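WbbM protein (Klebsiella pneumoniae, PDB 6U4B) is a bifunctional glycosyltransferase that works as an O-antigen polymerase, forms a trimer and carries a magnesium site in its glycosyltransferase family 8 region. Local coordinates at residues 387-392 and 404-409; 337-340 and 346-349; 494-499 and 507-512; 474-479 and 523-528. All blocks are in the same frame, centred on the assembly; numbering follows the deposited sequence.

Contact 1: 387-392 and 404-409; sequences YARLFI and FIDSDT. With MG (magnesium ion), chain C.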
loop_
_atom_site.group_PDB
_atom_site.type_symbol
_atom_site.label_atom_id
_atom_site.label_comp_id
_atom_site.label_asym_id
_atom_site.label_seq_id
_atom_site.Cartn_x
_atom_site.Cartn_y
_atom_site.Cartn_z
ATOM N N TYR A 387 -8.401 24.719 -25.365
ATOM C CA TYR A 387 -8.731 24.175 -26.676
ATOM C C TYR A 387 -7.764 23.080 -27.115
ATOM O O TYR A 387 -7.634 22.820 -28.315
ATOM C CB TYR A 387 -8.774 25.301 -27.710
ATOM C CG TYR A 387 -9.848 26.326 -27.425
ATOM C CD1 TYR A 387 -9.573 27.466 -26.679
ATOM C CD2 TYR A 387 -11.143 26.144 -27.892
ATOM C CE1 TYR A 387 -10.559 28.398 -26.414
ATOM C CE2 TYR A 387 -12.131 27.066 -27.628
ATOM C CZ TYR A 387 -11.836 28.190 -26.892
ATOM O OH TYR A 387 -12.829 29.108 -26.637
ATOM N N ALA A 388 -7.103 22.421 -26.158
ATOM C CA ALA A 388 -6.066 21.447 -26.489
ATOM C C ALA A 388 -6.598 20.324 -27.371
ATOM O O ALA A 388 -5.896 19.851 -28.272
ATOM C CB ALA A 388 -5.464 20.874 -25.205
ATOM N N ARG A 389 -7.837 19.884 -27.127
ATOM C CA ARG A 389 -8.401 18.774 -27.890
ATOM C C ARG A 389 -8.426 19.063 -29.388
ATOM O O ARG A 389 -8.269 18.142 -30.199
ATOM C CB ARG A 389 -9.810 18.456 -27.389
ATOM C CG ARG A 389 -9.854 17.691 -26.069
ATOM C CD ARG A 389 -11.290 17.405 -25.661
ATOM N NE ARG A 389 -11.977 18.608 -25.205
ATOM C CZ ARG A 389 -12.596 18.722 -24.034
ATOM N NH1 ARG A 389 -12.638 17.694 -23.195
ATOM N NH2 ARG A 389 -13.191 19.862 -23.708
ATOM N N LEU A 390 -8.619 20.327 -29.773
ATOM C CA LEU A 390 -8.675 20.677 -31.189
ATOM C C LEU A 390 -7.361 20.408 -31.909
ATOM O O LEU A 390 -7.364 20.220 -33.129
ATOM C CB LEU A 390 -9.047 22.150 -31.357
ATOM C CG LEU A 390 -10.353 22.621 -30.724
ATOM C CD1 LEU A 390 -10.594 24.087 -31.051
ATOM C CD2 LEU A 390 -11.516 21.764 -31.196
ATOM N N PHE A 391 -6.244 20.384 -31.189
ATOM C CA PHE A 391 -4.932 20.231 -31.802
ATOM C C PHE A 391 -4.459 18.787 -31.846
ATOM O O PHE A 391 -3.344 18.531 -32.312
ATOM C CB PHE A 391 -3.911 21.100 -31.060
ATOM C CG PHE A 391 -4.215 22.568 -31.130
ATOM C CD1 PHE A 391 -4.995 23.173 -30.157
ATOM C CD2 PHE A 391 -3.745 23.338 -32.181
ATOM C CE1 PHE A 391 -5.288 24.521 -30.225
ATOM C CE2 PHE A 391 -4.036 24.692 -32.257
ATOM C CZ PHE A 391 -4.808 25.284 -31.277
ATOM N N ILE A 392 -5.286 17.844 -31.377
ATOM C CA ILE A 392 -4.886 16.433 -31.405
ATOM C C ILE A 392 -4.619 15.930 -32.818
ATOM O O ILE A 392 -3.593 15.263 -33.020
ATOM C CB ILE A 392 -5.913 15.582 -30.643
ATOM C CG1 ILE A 392 -5.732 15.785 -29.137
ATOM C CG2 ILE A 392 -5.778 14.111 -31.016
ATOM C CD1 ILE A 392 -6.889 15.285 -28.296
ATOM N N PHE A 404 -8.426 10.316 -26.355
ATOM C CA PHE A 404 -8.353 11.407 -25.393
ATOM C C PHE A 404 -9.283 11.131 -24.221
ATOM O O PHE A 404 -10.374 10.581 -24.393
ATOM C CB PHE A 404 -8.722 12.755 -26.022
ATOM C CG PHE A 404 -8.878 13.861 -25.008
ATOM C CD1 PHE A 404 -7.788 14.629 -24.637
ATOM C CD2 PHE A 404 -10.106 14.107 -24.398
ATOM C CE1 PHE A 404 -7.916 15.628 -23.694
ATOM C CE2 PHE A 404 -10.236 15.097 -23.446
ATOM C CZ PHE A 404 -9.142 15.862 -23.099
ATOM N N ILE A 405 -8.858 11.548 -23.031
ATOM C CA ILE A 405 -9.691 11.410 -21.841
ATOM C C ILE A 405 -9.449 12.608 -20.933
ATOM O O ILE A 405 -8.310 13.050 -20.756
ATOM C CB ILE A 405 -9.421 10.066 -21.123
ATOM C CG1 ILE A 405 -10.342 9.895 -19.910
ATOM C CG2 ILE A 405 -7.950 9.933 -20.730
ATOM C CD1 ILE A 405 -10.268 8.515 -19.288
ATOM N N ASP A 406 -10.534 13.142 -20.375
ATOM C CA ASP A 406 -10.435 14.227 -19.406
ATOM C C ASP A 406 -9.571 13.818 -18.215
ATOM O O ASP A 406 -9.505 12.645 -17.835
ATOM C CB ASP A 406 -11.827 14.627 -18.911
ATOM C CG ASP A 406 -12.436 15.756 -19.717
ATOM O OD1 ASP A 406 -11.881 16.109 -20.781
ATOM O OD2 ASP A 406 -13.473 16.297 -19.277
ATOM N N SER A 407 -8.918 14.808 -17.608
ATOM C CA SER A 407 -8.036 14.536 -16.481
ATOM C C SER A 407 -8.796 14.273 -15.188
ATOM O O SER A 407 -8.253 13.615 -14.292
ATOM C CB SER A 407 -7.061 15.697 -16.277
ATOM O OG SER A 407 -7.724 16.839 -15.764
ATOM N N ASP A 408 -10.029 14.758 -15.066
ATOM C CA ASP A 408 -10.821 14.541 -13.853
ATOM C C ASP A 408 -11.629 13.249 -13.937
ATOM O O ASP A 408 -12.831 13.214 -13.669
ATOM C CB ASP A 408 -11.722 15.744 -13.596
ATOM C CG ASP A 408 -12.620 16.064 -14.775
ATOM O OD1 ASP A 408 -12.391 15.510 -15.871
ATOM O OD2 ASP A 408 -13.560 16.868 -14.600
ATOM N N THR A 409 -10.955 12.166 -14.322
ATOM C CA THR A 409 -11.586 10.864 -14.471
ATOM C C THR A 409 -10.713 9.794 -13.825
ATOM O O THR A 409 -9.537 10.014 -13.531
ATOM C CB THR A 409 -11.807 10.502 -15.948
ATOM O OG1 THR A 409 -10.536 10.346 -16.592
ATOM C CG2 THR A 409 -12.608 11.585 -16.668
HETATM MG MG MG C . -14.150 16.579 -17.261
#
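With Arg389 CG anti to its carbonyl carbon (chi1 -76°) and Phe404 CG anti to its backbone N (chi1 170°), the two side chains meet nearly perpendicular, the aliphatic part of the arginine lying over one face of the ring. CG sits above the middle of that ring in a CH-pi contact, 3.6 Å from its centroid, and CD follows at 3.4 Å from Phe404 CE2. Ile392 adds its CD1 to the same phenylalanine, approaching obliquely to within 3.8 Å of Phe404 CD1. A bend at chi3 (-72°) then turns the arginine's head toward Asp406, where the guanidinium stands steep to the Phe404 ring but nearly coplanar with the Asp406 carboxylate. Arg389 NH1 reaches Asp406 OD1 in a salt bridge of 3.0 Å, while NE pairs with Asp506. The other oxygen, Asp406 OD2, binds the magnesium ion at 2.1 Å. Asp408 turns both oxygens to the magnesium, OD1 the nearer at 2.5 Å, and His560 completes the protein ligands. Two aspartates spaced this way, following Phe404 and Ile405 of strand 402-405, fit the DxD motif of metal-dependent GT-A glycosyltransferases, the fold of family 8. Just after them, Thr409 OG1 donates back to Asp406 O at 2.8 Å, bracing the turn that carries both carboxylates. Asp406 thus splits its duties, one oxygen on the metal and one on an arginine. Arg389, steadied by the ring beneath it and by Asp506, is a second-shell group that probably fixes the rotation of the carboxylate while OD2 stays on the metal.

Contact 2: 337-340 and 346-349; sequences VLEN and NKTR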
loop_
_atom_site.group_PDB
_atom_site.type_symbol
_atom_site.label_atom_id
_atom_site.label_comp_id
_atom_site.label_asym_id
_atom_site.label_seq_id
_atom_site.Cartn_x
_atom_site.Cartn_y
_atom_site.Cartn_z
ATOM N N VAL A 337 0.971 13.500 -21.955
ATOM C CA VAL A 337 0.303 14.556 -21.204
ATOM C C VAL A 337 0.627 15.894 -21.854
ATOM O O VAL A 337 1.797 16.293 -21.924
ATOM C CB VAL A 337 0.722 14.547 -19.727
ATOM C CG1 VAL A 337 0.251 15.822 -19.042
ATOM C CG2 VAL A 337 0.160 13.314 -19.020
ATOM N N LEU A 338 -0.405 16.583 -22.337
ATOM C CA LEU A 338 -0.265 17.959 -22.805
ATOM C C LEU A 338 -0.278 18.852 -21.574
ATOM O O LEU A 338 -1.343 19.220 -21.073
ATOM C CB LEU A 338 -1.389 18.320 -23.769
ATOM C CG LEU A 338 -1.625 17.309 -24.893
ATOM C CD1 LEU A 338 -2.797 17.732 -25.770
ATOM C CD2 LEU A 338 -0.364 17.143 -25.715
ATOM N N GLU A 339 0.905 19.195 -21.075
ATOM C CA GLU A 339 1.042 19.839 -19.777
ATOM C C GLU A 339 1.100 21.353 -19.922
ATOM O O GLU A 339 1.709 21.880 -20.856
ATOM C CB GLU A 339 2.285 19.331 -19.041
ATOM C CG GLU A 339 3.606 19.519 -19.779
ATOM C CD GLU A 339 4.298 20.827 -19.428
ATOM O OE1 GLU A 339 5.124 21.299 -20.237
ATOM O OE2 GLU A 339 4.015 21.384 -18.346
ATOM N N ASN A 340 0.451 22.044 -18.993
ATOM C CA ASN A 340 0.443 23.503 -18.921
ATOM C C ASN A 340 1.144 23.898 -17.622
ATOM O O ASN A 340 0.504 24.096 -16.587
ATOM C CB ASN A 340 -0.985 24.051 -18.989
ATOM C CG ASN A 340 -1.041 25.565 -18.853
ATOM O OD1 ASN A 340 -0.045 26.260 -19.057
ATOM N ND2 ASN A 340 -2.214 26.082 -18.501
ATOM N N ASN A 346 6.007 17.412 -9.922
ATOM C CA ASN A 346 4.834 16.632 -10.309
ATOM C C ASN A 346 5.096 15.815 -11.567
ATOM O O ASN A 346 4.656 14.664 -11.661
ATOM C CB ASN A 346 3.625 17.546 -10.499
ATOM C CG ASN A 346 2.892 17.813 -9.201
ATOM O OD1 ASN A 346 2.823 16.948 -8.327
ATOM N ND2 ASN A 346 2.344 19.017 -9.063
ATOM N N LYS A 347 5.814 16.384 -12.540
ATOM C CA LYS A 347 6.161 15.620 -13.735
ATOM C C LYS A 347 7.014 14.409 -13.381
ATOM O O LYS A 347 6.832 13.324 -13.948
ATOM C CB LYS A 347 6.883 16.510 -14.751
ATOM C CG LYS A 347 5.963 17.491 -15.464
ATOM C CD LYS A 347 6.597 18.076 -16.729
ATOM C CE LYS A 347 7.541 19.225 -16.420
ATOM N NZ LYS A 347 7.841 20.030 -17.643
ATOM N N THR A 348 7.940 14.571 -12.433
ATOM C CA THR A 348 8.755 13.444 -11.987
ATOM C C THR A 348 7.899 12.382 -11.306
ATOM O O THR A 348 8.027 11.186 -11.592
ATOM C CB THR A 348 9.853 13.934 -11.044
ATOM O OG1 THR A 348 10.765 14.776 -11.765
ATOM C CG2 THR A 348 10.604 12.760 -10.449
ATOM N N ARG A 349 7.014 12.809 -10.402
ATOM C CA ARG A 349 6.128 11.869 -9.718
ATOM C C ARG A 349 5.249 11.114 -10.704
ATOM O O ARG A 349 4.992 9.916 -10.527
ATOM C CB ARG A 349 5.261 12.616 -8.705
ATOM C CG ARG A 349 6.034 13.263 -7.575
ATOM C CD ARG A 349 5.133 14.145 -6.729
ATOM N NE ARG A 349 5.726 14.449 -5.431
ATOM C CZ ARG A 349 5.121 15.161 -4.485
ATOM N NH1 ARG A 349 3.906 15.647 -4.697
ATOM N NH2 ARG A 349 5.729 15.387 -3.328
HETATM O O HOH W 1 6.182 22.193 -17.052
#
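Strand 333-340, helix 344-352 and strand 360-366 form a beta-alpha-beta unit, and Glu339 of the strand faces Lys347 of the helix across its first, short connection. The two chains meet roughly perpendicular. Glu339 starts out between its own N and carbonyl carbon (chi1 58°) and bends again at chi2, bringing its carboxylate round to the helix side, while Lys347 folds at chi3 (-81°) to return its amine to the strand. Glu339 OE1 and Lys347 NZ still stay 4.0 Å apart, a long salt bridge. A water closes the gap, donating to Glu339 OE2 at 2.7 Å and accepting from Lys347 NZ at 2.8 Å. The stronger direct partner of both residues is Asn59, from the DUF4422 part of the same chain: its amide takes a hydrogen bond from the amine through OD1 and gives one to Glu339 OE1 through ND2. Glu339 OE2 also receives the backbone N-H of Val342 in the connection. Every polar end is therefore occupied, and the buried carboxylate, gripped by amide, backbone and water with an ammonium nearby, would be expected to remain ionised. The pair joins strand to helix chiefly through shared partners, one of which ties in the DUF4422 part.

Contact 3: 494-499 and 507-512; sequences MRVLKA and QDIMNK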
loop_
_atom_site.group_PDB
_atom_site.type_symbol
_atom_site.label_atom_id
_atom_site.label_comp_id
_atom_site.label_asym_id
_atom_site.label_seq_id
_atom_site.Cartn_x
_atom_site.Cartn_y
_atom_site.Cartn_z
ATOM N N MET A 494 -9.804 24.720 -36.909
ATOM C CA MET A 494 -9.259 26.058 -36.717
ATOM C C MET A 494 -10.181 27.119 -37.299
ATOM O O MET A 494 -10.408 28.162 -36.674
ATOM C CB MET A 494 -7.868 26.149 -37.347
ATOM C CG MET A 494 -6.827 25.254 -36.683
ATOM S SD MET A 494 -6.541 25.644 -34.940
ATOM C CE MET A 494 -7.558 24.414 -34.118
ATOM N N ARG A 495 -10.727 26.870 -38.493
ATOM C CA ARG A 495 -11.636 27.836 -39.100
ATOM C C ARG A 495 -12.846 28.087 -38.208
ATOM O O ARG A 495 -13.233 29.241 -37.988
ATOM C CB ARG A 495 -12.075 27.348 -40.479
ATOM C CG ARG A 495 -12.746 28.424 -41.322
ATOM C CD ARG A 495 -13.429 27.815 -42.533
ATOM N NE ARG A 495 -14.444 26.837 -42.147
ATOM C CZ ARG A 495 -15.707 27.144 -41.867
ATOM N NH1 ARG A 495 -16.114 28.406 -41.930
ATOM N NH2 ARG A 495 -16.562 26.190 -41.523
ATOM N N VAL A 496 -13.440 27.020 -37.667
ATOM C CA VAL A 496 -14.590 27.169 -36.780
ATOM C C VAL A 496 -14.187 27.892 -35.500
ATOM O O VAL A 496 -14.945 28.717 -34.973
ATOM C CB VAL A 496 -15.216 25.792 -36.489
ATOM C CG1 VAL A 496 -16.205 25.877 -35.334
ATOM C CG2 VAL A 496 -15.899 25.250 -37.733
ATOM N N LEU A 497 -12.989 27.604 -34.984
ATOM C CA LEU A 497 -12.503 28.296 -33.793
ATOM C C LEU A 497 -12.414 29.802 -34.019
ATOM O O LEU A 497 -12.744 30.590 -33.127
ATOM C CB LEU A 497 -11.141 27.729 -33.383
ATOM C CG LEU A 497 -10.374 28.365 -32.218
ATOM C CD1 LEU A 497 -11.096 28.147 -30.896
ATOM C CD2 LEU A 497 -8.961 27.803 -32.152
ATOM N N LYS A 498 -11.981 30.219 -35.214
ATOM C CA LYS A 498 -11.859 31.645 -35.515
ATOM C C LYS A 498 -13.210 32.343 -35.534
ATOM O O LYS A 498 -13.322 33.499 -35.108
ATOM C CB LYS A 498 -11.198 31.852 -36.871
ATOM C CG LYS A 498 -9.841 31.219 -37.048
ATOM C CD LYS A 498 -9.244 31.661 -38.365
ATOM C CE LYS A 498 -9.271 33.171 -38.487
ATOM N NZ LYS A 498 -9.010 33.636 -39.874
ATOM N N ALA A 499 -14.242 31.659 -36.029
ATOM C CA ALA A 499 -15.454 32.344 -36.469
ATOM C C ALA A 499 -16.182 33.024 -35.318
ATOM O O ALA A 499 -16.646 34.160 -35.461
ATOM C CB ALA A 499 -16.378 31.354 -37.177
ATOM N N GLN A 507 -15.866 21.687 -27.105
ATOM C CA GLN A 507 -16.893 20.652 -27.199
ATOM C C GLN A 507 -17.932 21.021 -28.249
ATOM O O GLN A 507 -18.370 20.166 -29.030
ATOM C CB GLN A 507 -17.556 20.422 -25.839
ATOM C CG GLN A 507 -18.554 19.264 -25.839
ATOM C CD GLN A 507 -19.062 18.915 -24.450
ATOM O OE1 GLN A 507 -18.534 18.019 -23.793
ATOM N NE2 GLN A 507 -20.094 19.619 -23.999
ATOM N N ASP A 508 -18.327 22.296 -28.294
ATOM C CA ASP A 508 -19.252 22.754 -29.327
ATOM C C ASP A 508 -18.598 22.738 -30.702
ATOM O O ASP A 508 -19.234 22.363 -31.694
ATOM C CB ASP A 508 -19.757 24.159 -28.999
ATOM C CG ASP A 508 -20.840 24.162 -27.939
ATOM O OD1 ASP A 508 -21.339 23.071 -27.592
ATOM O OD2 ASP A 508 -21.191 25.262 -27.459
ATOM N N ILE A 509 -17.330 23.151 -30.781
ATOM C CA ILE A 509 -16.625 23.171 -32.058
ATOM C C ILE A 509 -16.540 21.766 -32.639
ATOM O O ILE A 509 -16.787 21.554 -33.833
ATOM C CB ILE A 509 -15.229 23.796 -31.884
ATOM C CG1 ILE A 509 -15.348 25.283 -31.550
ATOM C CG2 ILE A 509 -14.385 23.588 -33.134
ATOM C CD1 ILE A 509 -14.032 25.945 -31.219
ATOM N N MET A 510 -16.203 20.783 -31.801
ATOM C CA MET A 510 -16.067 19.414 -32.284
ATOM C C MET A 510 -17.418 18.793 -32.613
ATOM O O MET A 510 -17.515 17.999 -33.556
ATOM C CB MET A 510 -15.316 18.564 -31.253
ATOM C CG MET A 510 -13.846 18.944 -31.109
ATOM S SD MET A 510 -12.934 17.868 -29.982
ATOM C CE MET A 510 -13.639 18.349 -28.405
ATOM N N ASN A 511 -18.467 19.130 -31.858
ATOM C CA ASN A 511 -19.797 18.636 -32.202
ATOM C C ASN A 511 -20.242 19.160 -33.563
ATOM O O ASN A 511 -20.882 18.440 -34.339
ATOM C CB ASN A 511 -20.800 19.030 -31.120
ATOM C CG ASN A 511 -21.039 17.918 -30.115
ATOM O OD1 ASN A 511 -21.835 17.013 -30.359
ATOM N ND2 ASN A 511 -20.351 17.981 -28.980
ATOM N N LYS A 512 -19.899 20.410 -33.876
ATOM C CA LYS A 512 -20.262 20.976 -35.170
ATOM C C LYS A 512 -19.453 20.345 -36.295
ATOM O O LYS A 512 -20.009 19.940 -37.323
ATOM C CB LYS A 512 -20.073 22.495 -35.145
ATOM C CG LYS A 512 -20.091 23.162 -36.519
ATOM C CD LYS A 512 -20.170 24.679 -36.397
ATOM C CE LYS A 512 -19.795 25.371 -37.703
ATOM N NZ LYS A 512 -20.641 24.949 -38.851
#
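Val496 lays its CG1 methyl alongside Ile509, 3.7 Å from CG2 of that isoleucine, the two side chains overlapping side by side and pointing opposite ways. With CG1 anti to the backbone N (chi1 167°), the valine's other methyl, CG2, is left to face a different neighbour, and it rests 3.9 Å from Lys512 CE. Ile509 in turn divides its branches: CG2 stays with Val496, while CG1, anti to the carbonyl carbon, carries CD1 to Leu497, where it comes within 3.7 Å of Leu497 CD1. The backbones approach most closely at Val496 and Ile509. These are neighbouring helices, 489-499 and 505-513, joined by a short loop; the axes of segments 494-499 and 507-512 pass 9.9 Å apart at 129°, part-way to antiparallel. Tyr502 of the loop also packs on Ile509 and hydrogen-bonds to Val496 O, closing the corner. Lys512 runs extended until CE meets the valine and turns at chi4, its amine reaching Asn464. On the face of helix 505-513 turned from this packing, Asn511 ND2 donates to Gln507 O at 2.9 Å, with a nearly straight N-H...O angle of 165°, from above the carbonyl plane, and Asn511 N reaches the same oxygen from the opposite face.

Contact 4: 474-479 and 523-528; sequences AGIIVF and LEWNVY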
loop_
_atom_site.group_PDB
_atom_site.type_symbol
_atom_site.label_atom_id
_atom_site.label_comp_id
_atom_site.label_asym_id
_atom_site.label_seq_id
_atom_site.Cartn_x
_atom_site.Cartn_y
_atom_site.Cartn_z
ATOM N N ALA A 474 -17.343 15.429 -24.591
ATOM C CA ALA A 474 -15.940 15.475 -24.986
ATOM C C ALA A 474 -14.989 14.947 -23.916
ATOM O O ALA A 474 -13.770 15.069 -24.079
ATOM C CB ALA A 474 -15.543 16.908 -25.356
ATOM N N GLY A 475 -15.512 14.365 -22.835
ATOM C CA GLY A 475 -14.659 13.872 -21.766
ATOM C C GLY A 475 -13.877 12.625 -22.121
ATOM O O GLY A 475 -12.905 12.301 -21.434
ATOM N N ILE A 476 -14.290 11.911 -23.166
ATOM C CA ILE A 476 -13.526 10.778 -23.675
ATOM C C ILE A 476 -13.826 10.642 -25.164
ATOM O O ILE A 476 -14.989 10.556 -25.575
ATOM C CB ILE A 476 -13.827 9.487 -22.881
ATOM C CG1 ILE A 476 -12.838 8.375 -23.240
ATOM C CG2 ILE A 476 -15.271 9.017 -23.056
ATOM C CD1 ILE A 476 -12.868 7.207 -22.256
ATOM N N ILE A 477 -12.783 10.684 -25.990
ATOM C CA ILE A 477 -12.935 10.716 -27.440
ATOM C C ILE A 477 -11.881 9.818 -28.068
ATOM O O ILE A 477 -10.688 9.961 -27.780
ATOM C CB ILE A 477 -12.801 12.144 -28.007
ATOM C CG1 ILE A 477 -13.747 13.119 -27.306
ATOM C CG2 ILE A 477 -13.067 12.140 -29.501
ATOM C CD1 ILE A 477 -13.528 14.566 -27.697
ATOM N N VAL A 478 -12.311 8.915 -28.941
ATOM C CA VAL A 478 -11.393 8.167 -29.790
ATOM C C VAL A 478 -11.248 8.943 -31.093
ATOM O O VAL A 478 -12.184 9.015 -31.893
ATOM C CB VAL A 478 -11.883 6.739 -30.049
ATOM C CG1 VAL A 478 -10.855 5.983 -30.882
ATOM C CG2 VAL A 478 -12.145 6.022 -28.732
ATOM N N PHE A 479 -10.077 9.532 -31.302
ATOM C CA PHE A 479 -9.812 10.280 -32.520
ATOM C C PHE A 479 -9.411 9.329 -33.639
ATOM O O PHE A 479 -8.485 8.528 -33.482
ATOM C CB PHE A 479 -8.708 11.313 -32.289
ATOM C CG PHE A 479 -9.166 12.541 -31.555
ATOM C CD1 PHE A 479 -9.385 12.511 -30.188
ATOM C CD2 PHE A 479 -9.365 13.731 -32.232
ATOM C CE1 PHE A 479 -9.801 13.643 -29.515
ATOM C CE2 PHE A 479 -9.780 14.865 -31.564
ATOM C CZ PHE A 479 -9.999 14.823 -30.205
ATOM N N LEU A 523 -22.791 4.304 -22.608
ATOM C CA LEU A 523 -22.717 5.262 -21.511
ATOM C C LEU A 523 -21.782 4.803 -20.397
ATOM O O LEU A 523 -21.349 5.633 -19.589
ATOM C CB LEU A 523 -24.124 5.514 -20.962
ATOM C CG LEU A 523 -24.343 6.615 -19.924
ATOM C CD1 LEU A 523 -23.734 7.932 -20.375
ATOM C CD2 LEU A 523 -25.831 6.772 -19.675
ATOM N N GLU A 524 -21.454 3.508 -20.339
ATOM C CA GLU A 524 -20.542 3.008 -19.317
ATOM C C GLU A 524 -19.155 3.632 -19.417
ATOM O O GLU A 524 -18.392 3.578 -18.447
ATOM C CB GLU A 524 -20.419 1.483 -19.409
ATOM C CG GLU A 524 -21.666 0.706 -19.000
ATOM C CD GLU A 524 -22.784 0.785 -20.025
ATOM O OE1 GLU A 524 -23.960 0.896 -19.616
ATOM O OE2 GLU A 524 -22.486 0.735 -21.236
ATOM N N TRP A 525 -18.813 4.223 -20.560
ATOM C CA TRP A 525 -17.491 4.792 -20.777
ATOM C C TRP A 525 -17.393 6.261 -20.383
ATOM O O TRP A 525 -16.320 6.855 -20.535
ATOM C CB TRP A 525 -17.077 4.618 -22.242
ATOM C CG TRP A 525 -16.379 3.319 -22.488
ATOM C CD1 TRP A 525 -16.844 2.255 -23.206
ATOM C CD2 TRP A 525 -15.091 2.937 -21.993
ATOM N NE1 TRP A 525 -15.920 1.236 -23.193
ATOM C CE2 TRP A 525 -14.835 1.631 -22.454
ATOM C CE3 TRP A 525 -14.128 3.574 -21.203
ATOM C CZ2 TRP A 525 -13.655 0.951 -22.156
ATOM C CZ3 TRP A 525 -12.958 2.898 -20.907
ATOM C CH2 TRP A 525 -12.731 1.600 -21.382
ATOM N N ASN A 526 -18.472 6.856 -19.877
ATOM C CA ASN A 526 -18.436 8.245 -19.434
ATOM C C ASN A 526 -19.518 8.485 -18.388
ATOM O O ASN A 526 -20.491 9.201 -18.644
ATOM C CB ASN A 526 -18.614 9.195 -20.622
ATOM C CG ASN A 526 -18.151 10.608 -20.317
ATOM O OD1 ASN A 526 -18.118 11.031 -19.161
ATOM N ND2 ASN A 526 -17.789 11.346 -21.359
ATOM N N VAL A 527 -19.350 7.905 -17.205
ATOM C CA VAL A 527 -20.373 7.941 -16.166
ATOM C C VAL A 527 -20.101 9.139 -15.262
ATOM O O VAL A 527 -19.083 9.188 -14.567
ATOM C CB VAL A 527 -20.401 6.633 -15.366
ATOM C CG1 VAL A 527 -21.466 6.691 -14.276
ATOM C CG2 VAL A 527 -20.651 5.454 -16.295
ATOM N N TYR A 528 -21.013 10.109 -15.273
ATOM C CA TYR A 528 -20.936 11.206 -14.320
ATOM C C TYR A 528 -21.061 10.671 -12.900
ATOM O O TYR A 528 -21.902 9.813 -12.614
ATOM C CB TYR A 528 -22.043 12.228 -14.576
ATOM C CG TYR A 528 -21.950 12.969 -15.890
ATOM C CD1 TYR A 528 -22.716 12.582 -16.981
ATOM C CD2 TYR A 528 -21.115 14.070 -16.033
ATOM C CE1 TYR A 528 -22.645 13.259 -18.180
ATOM C CE2 TYR A 528 -21.037 14.757 -17.229
ATOM C CZ TYR A 528 -21.804 14.346 -18.299
ATOM O OH TYR A 528 -21.734 15.025 -19.494
HETATM O O HOH W 2 -17.506 10.911 -24.480
#
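Ile476 reaches across to Trp525 and Asn526 with both of its branches. Its CG1 is anti to the backbone N (chi1 -169°) and chi2 is extended as well, which sends CD1 to the indole, 4.0 Å from Trp525 CE3 in an oblique approach. The shorter branch, CG2, presses against the main chain instead, 3.5 Å from Trp525 O, and lies 3.8 Å from Asn526 ND2. Asn526 also holds CG anti to its own N (chi1 -162°), and its side chain lies antiparallel alongside the isoleucine, its amide nearing Gly475. One water bridges the two segments, donating to Ile476 O at 2.8 Å and accepting from Asn526 ND2 at 3.2 Å. ND2 also donates to Gln473. OD1 belongs to the second shell of the metal site: it hydrogen-bonds to His560 ND1, probably orienting the imidazole whose NE2 binds magnesium. Gly475 lies against Asp406, another ligand. The chain turns a corner here before strand 477-479, which runs between strands 402-405 and 428-432 of the large sheet. Strand 527-528 belongs to the small three-stranded sheet beside strand 558-560, whose Met558 packs on Ile476, Trp525 and Asn526, with helix 543-554 against Leu523 and Val527.

From the N terminus, contact 2 closes first, over the five residues between 337-340 and 346-349, the turn from strand to helix. Contact 1 follows in series, its eleven-residue excursion leading back to strand 402-405 of the same sheet; Ala388 packs on Leu338 between the two. Contact 4 closes the longest loop, 43 residues, and contact 3 lies wholly within it; none of the loops cross. Neighbouring strands 402-405 and 477-479 join contacts 1 and 4, through Phe404 to Ile477 and Asp406 to Gly475. Helix 505-513 ties contact 3 to both, Gln507 hydrogen-bonding to Ala474 and Met510 touching Arg389, Leu390 and Ile477, while Leu497 and Met494 of helix 489-499 cover Tyr387 and Phe391.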